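Local atomic coordinates of kynurenine formamidase (Bacillus anthracis, PDB entry 4CO9), a protein that catalyses the zinc-dependent hydrolysis of N-formyl-L-kynurenine to L-kynurenine and formate, the second step of tryptophan degradation through the kynurenine pathway. Residues H56-F61 and A161-L166; S151-P154 and E159-A162. All coordinates share one frame; numbering follows the deposited sequence.

Following the chain from its N terminus, strand 56-58 comes first and supplies one side of contact 1; about a hundred residues later, helix 161-168 supplies the other, so contact 1 closes a long loop that takes in strands 81-86, 108-112 and 144-147 of the central mixed sheet. Contact 2 closes a far shorter loop that lies inside the long one: residues 151-154, which follow strand 144-147, turn back after four intervening residues onto 159-162. Both loops end on the same helix start, whose A161 and A162 the contacts share, and D153 of contact 2 is hydrogen-bonded to H163 of contact 1. Together they tie sheet, loop and helix start to the zinc pair.

Contact 1 of 2, residues H56-F61 and A161-L166; sequences HIDAPF and AAHHQL. With ZN (zinc ion), chain P; ZN (zinc ion), chain O.
D58 and H163 meet through a zinc ion: D58 OD2 binds it at 2.0 Å and H163 NE2 at 2.3 Å. The two ligand atoms, OD2 of D58 and NE2 of H163, come within 3.1 Å of each other because the metal gathers them, and no hydrogen bond joins them. The oxygen lies at the edge of the imidazole in its plane, and the carboxylate is turned only 20° from the ring. An aspartate suits this place because its second oxygen, OD1, holds the other zinc ion at 2.1 Å. H56 CG sits between the backbone N and the carbonyl carbon (chi1 71°), bringing NE2 onto that same zinc, where H52 joins it; E175 bridges both metals with its two carboxylate oxygens, as does water 1, which is probably easier to deprotonate there, consistent with a nucleophile. H52, H56 and D58 belong to the HxGTHxD signature of the cyclase family. The site joins strand 56-58, whose D58 is backbone-bonded to I173 of strand 172-175, to helix 161-168, which carries H163. In the second shell, G54 O takes H56 ND1, and H163 ND1 is hydrogen-bonded to D153 OD2, which helps fix the ring's rotation and leaves NE2 for the metal.

Contact 2 of 2, residues S151-P154 and E159-A162; sequences SVDP and ELAA
D153 lays the face of its carboxylate over the backbone of L160, with OD2 3.1 Å from L160 CA, and turns the oxygen edge to A162 N. OD1 accepts a hydrogen bond from A162 N at 2.9 Å, through the lone pair on the side of the other oxygen and with an N-H...O angle of 157°. A short acidic side chain suits this place: with OD2 committed to H163, OD1 serves the helix start by taking up a backbone N-H where the helix dipole would probably favour negative charge. Beside the carboxylate, D153 CB touches L160 CD2 at 3.8 Å, and the small methyl of A162, CB, fits against V152 CG2 at 3.9 Å. The loop is shaped by S151, whose OG accepts from D153 N at 3.1 Å in an ST turn; its hydroxyl thereby probably helps set the direction in which the aspartate leaves the backbone. The loop follows strand 144-147, with V152 packed on I173 of strand 172-175 and L129 of strand 128-129, while L160, just before helix 161-168, reaches V42 of the second subunit.

Contact 1 of 2, residues H56-F61 and A161-L166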
loop_
_atom_site.group_PDB
_atom_site.type_symbol
_atom_site.label_atom_id
_atom_site.label_comp_id
_atom_site.label_asym_id
_atom_site.label_seq_id
_atom_site.Cartn_x
_atom_site.Cartn_y
_atom_site.Cartn_z
ATOM N N HIS C 56 7.858 -0.311 5.606
ATOM C CA HIS C 56 7.310 -1.612 5.297
ATOM C C HIS C 56 6.967 -2.390 6.555
ATOM O O HIS C 56 7.390 -2.025 7.656
ATOM C CB HIS C 56 8.326 -2.411 4.472
ATOM C CG HIS C 56 9.511 -2.850 5.258
ATOM N ND1 HIS C 56 10.589 -2.024 5.492
ATOM C CD2 HIS C 56 9.785 -4.020 5.878
ATOM C CE1 HIS C 56 11.491 -2.679 6.196
ATOM N NE2 HIS C 56 11.023 -3.887 6.450
ATOM N N ILE C 57 6.220 -3.468 6.376
ATOM C CA ILE C 57 5.864 -4.352 7.470
ATOM C C ILE C 57 6.494 -5.724 7.250
ATOM O O ILE C 57 6.675 -6.154 6.107
ATOM C CB ILE C 57 4.324 -4.455 7.666
ATOM C CG1 ILE C 57 3.619 -5.109 6.465
ATOM C CG2 ILE C 57 3.752 -3.077 7.936
ATOM C CD1 ILE C 57 3.401 -6.614 6.616
ATOM N N ASP C 58 6.818 -6.390 8.356
ATOM C CA ASP C 58 7.346 -7.754 8.344
ATOM C C ASP C 58 6.231 -8.762 8.607
ATOM O O ASP C 58 5.396 -8.551 9.485
ATOM C CB ASP C 58 8.357 -7.966 9.455
ATOM C CG ASP C 58 9.616 -7.173 9.283
ATOM O OD1 ASP C 58 9.882 -6.622 8.198
ATOM O OD2 ASP C 58 10.360 -7.098 10.287
ATOM N N ALA C 59 6.221 -9.856 7.851
ATOM C CA ALA C 59 5.374 -11.008 8.176
ATOM C C ALA C 59 6.234 -12.000 8.964
ATOM O O ALA C 59 7.458 -11.975 8.841
ATOM C CB ALA C 59 4.855 -11.658 6.912
ATOM N N PRO C 60 5.608 -12.865 9.777
ATOM C CA PRO C 60 6.379 -13.820 10.569
ATOM C C PRO C 60 7.239 -14.753 9.704
ATOM O O PRO C 60 8.327 -15.154 10.118
ATOM C CB PRO C 60 5.302 -14.587 11.335
ATOM C CG PRO C 60 4.187 -13.607 11.463
ATOM C CD PRO C 60 4.192 -12.819 10.192
ATOM N N PHE C 61 6.800 -15.021 8.485
ATOM C CA PHE C 61 7.595 -15.812 7.550
ATOM C C PHE C 61 9.010 -15.252 7.321
ATOM O O PHE C 61 9.925 -16.014 6.983
ATOM C CB PHE C 61 6.851 -15.963 6.229
ATOM C CG PHE C 61 7.625 -16.718 5.164
ATOM C CD1 PHE C 61 8.057 -18.005 5.387
ATOM C CD2 PHE C 61 7.903 -16.133 3.936
ATOM C CE1 PHE C 61 8.756 -18.692 4.409
ATOM C CE2 PHE C 61 8.605 -16.814 2.960
ATOM C CZ PHE C 61 9.034 -18.102 3.201
ATOM N N ALA C 161 15.670 -11.712 18.453
ATOM C CA ALA C 161 14.848 -11.991 19.612
ATOM C C ALA C 161 13.613 -11.103 19.639
ATOM O O ALA C 161 12.534 -11.577 19.949
ATOM C CB ALA C 161 15.660 -11.818 20.883
ATOM N N ALA C 162 13.772 -9.829 19.294
ATOM C CA ALA C 162 12.628 -8.918 19.285
ATOM C C ALA C 162 11.596 -9.298 18.249
ATOM O O ALA C 162 10.411 -9.360 18.572
ATOM C CB ALA C 162 13.076 -7.483 19.084
ATOM N N HIS C 163 12.024 -9.593 17.021
ATOM C CA HIS C 163 11.062 -10.048 15.999
ATOM C C HIS C 163 10.252 -11.245 16.517
ATOM O O HIS C 163 9.024 -11.259 16.455
ATOM C CB HIS C 163 11.753 -10.484 14.715
ATOM C CG HIS C 163 12.218 -9.361 13.848
ATOM N ND1 HIS C 163 13.439 -8.754 14.014
ATOM C CD2 HIS C 163 11.638 -8.755 12.782
ATOM C CE1 HIS C 163 13.601 -7.830 13.083
ATOM N NE2 HIS C 163 12.521 -7.808 12.326
ATOM N N HIS C 164 10.959 -12.248 17.012
ATOM C CA HIS C 164 10.326 -13.474 17.478
ATOM C C HIS C 164 9.378 -13.227 18.648
ATOM O O HIS C 164 8.252 -13.715 18.645
ATOM C CB HIS C 164 11.384 -14.522 17.869
ATOM C CG HIS C 164 11.950 -15.265 16.706
ATOM N ND1 HIS C 164 13.112 -14.882 16.075
ATOM C CD2 HIS C 164 11.509 -16.363 16.054
ATOM C CE1 HIS C 164 13.364 -15.722 15.088
ATOM N NE2 HIS C 164 12.413 -16.633 15.057
ATOM N N GLN C 165 9.839 -12.485 19.652
ATOM C CA GLN C 165 9.032 -12.273 20.842
ATOM C C GLN C 165 7.808 -11.421 20.540
ATOM O O GLN C 165 6.720 -11.690 21.058
ATOM C CB GLN C 165 9.864 -11.676 21.975
ATOM C CG GLN C 165 10.803 -12.685 22.623
ATOM C CD GLN C 165 10.060 -13.915 23.123
ATOM O OE1 GLN C 165 9.128 -13.807 23.917
ATOM N NE2 GLN C 165 10.453 -15.086 22.638
ATOM N N LEU C 166 7.979 -10.408 19.693
ATOM C CA LEU C 166 6.857 -9.557 19.323
ATOM C C LEU C 166 5.754 -10.379 18.687
ATOM O O LEU C 166 4.612 -10.367 19.163
ATOM C CB LEU C 166 7.300 -8.422 18.390
ATOM C CG LEU C 166 8.111 -7.321 19.063
ATOM C CD1 LEU C 166 8.758 -6.405 18.028
ATOM C CD2 LEU C 166 7.255 -6.517 20.024
HETATM ZN ZN ZN P . 11.666 -5.774 7.561
HETATM ZN ZN ZN O . 12.230 -6.456 10.537
HETATM O O HOH W 1 13.019 -6.810 8.704
HETATM O O HOH W 2 14.712 -5.983 10.701
#

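Contact 2 of 2, residues S151-P154 and E159-A162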
loop_
_atom_site.group_PDB
_atom_site.type_symbol
_atom_site.label_atom_id
_atom_site.label_comp_id
_atom_site.label_asym_id
_atom_site.label_seq_id
_atom_site.Cartn_x
_atom_site.Cartn_y
_atom_site.Cartn_z
ATOM N N SER C 151 15.023 -1.860 11.597
ATOM C CA SER C 151 14.828 -3.091 12.329
ATOM C C SER C 151 14.444 -2.857 13.787
ATOM O O SER C 151 14.739 -1.805 14.359
ATOM C CB SER C 151 16.090 -3.937 12.268
ATOM O OG SER C 151 15.824 -5.253 12.741
ATOM N N VAL C 152 13.771 -3.849 14.359
ATOM C CA VAL C 152 13.519 -3.893 15.810
ATOM C C VAL C 152 14.629 -4.647 16.559
ATOM O O VAL C 152 14.665 -4.616 17.786
ATOM C CB VAL C 152 12.150 -4.517 16.151
ATOM C CG1 VAL C 152 11.026 -3.671 15.572
ATOM C CG2 VAL C 152 12.057 -5.962 15.675
ATOM N N ASP C 153 15.517 -5.322 15.826
ATOM C CA ASP C 153 16.674 -6.009 16.408
ATOM C C ASP C 153 17.963 -5.358 15.929
ATOM O O ASP C 153 17.963 -4.617 14.922
ATOM C CB ASP C 153 16.685 -7.475 15.995
ATOM C CG ASP C 153 15.767 -8.321 16.838
ATOM O OD1 ASP C 153 15.992 -8.403 18.061
ATOM O OD2 ASP C 153 14.822 -8.908 16.279
ATOM N N PRO C 154 19.082 -5.626 16.632
ATOM C CA PRO C 154 20.340 -5.050 16.168
ATOM C C PRO C 154 20.643 -5.503 14.742
ATOM O O PRO C 154 20.294 -6.623 14.357
ATOM C CB PRO C 154 21.378 -5.605 17.156
ATOM C CG PRO C 154 20.593 -5.938 18.383
ATOM C CD PRO C 154 19.260 -6.403 17.867
ATOM N N GLU C 159 19.828 -13.838 15.875
ATOM C CA GLU C 159 18.775 -14.480 16.662
ATOM C C GLU C 159 17.411 -13.775 16.510
ATOM O O GLU C 159 16.358 -14.427 16.504
ATOM C CB GLU C 159 19.203 -14.561 18.133
ATOM C CG GLU C 159 20.528 -15.293 18.381
ATOM C CD GLU C 159 20.645 -16.606 17.608
ATOM O OE1 GLU C 159 19.758 -17.481 17.760
ATOM O OE2 GLU C 159 21.618 -16.764 16.831
ATOM N N LEU C 160 17.440 -12.460 16.328
ATOM C CA LEU C 160 16.230 -11.654 16.114
ATOM C C LEU C 160 15.207 -11.877 17.221
ATOM O O LEU C 160 14.046 -12.205 16.960
ATOM C CB LEU C 160 15.593 -11.942 14.742
ATOM C CG LEU C 160 16.435 -11.668 13.497
ATOM C CD1 LEU C 160 15.552 -11.733 12.262
ATOM C CD2 LEU C 160 17.122 -10.316 13.565
ATOM N N ALA C 161 15.670 -11.712 18.453
ATOM C CA ALA C 161 14.848 -11.991 19.612
ATOM C C ALA C 161 13.613 -11.103 19.639
ATOM O O ALA C 161 12.534 -11.577 19.949
ATOM C CB ALA C 161 15.660 -11.818 20.883
ATOM N N ALA C 162 13.772 -9.829 19.294
ATOM C CA ALA C 162 12.628 -8.918 19.285
ATOM C C ALA C 162 11.596 -9.298 18.249
ATOM O O ALA C 162 10.411 -9.360 18.572
ATOM C CB ALA C 162 13.076 -7.483 19.084
#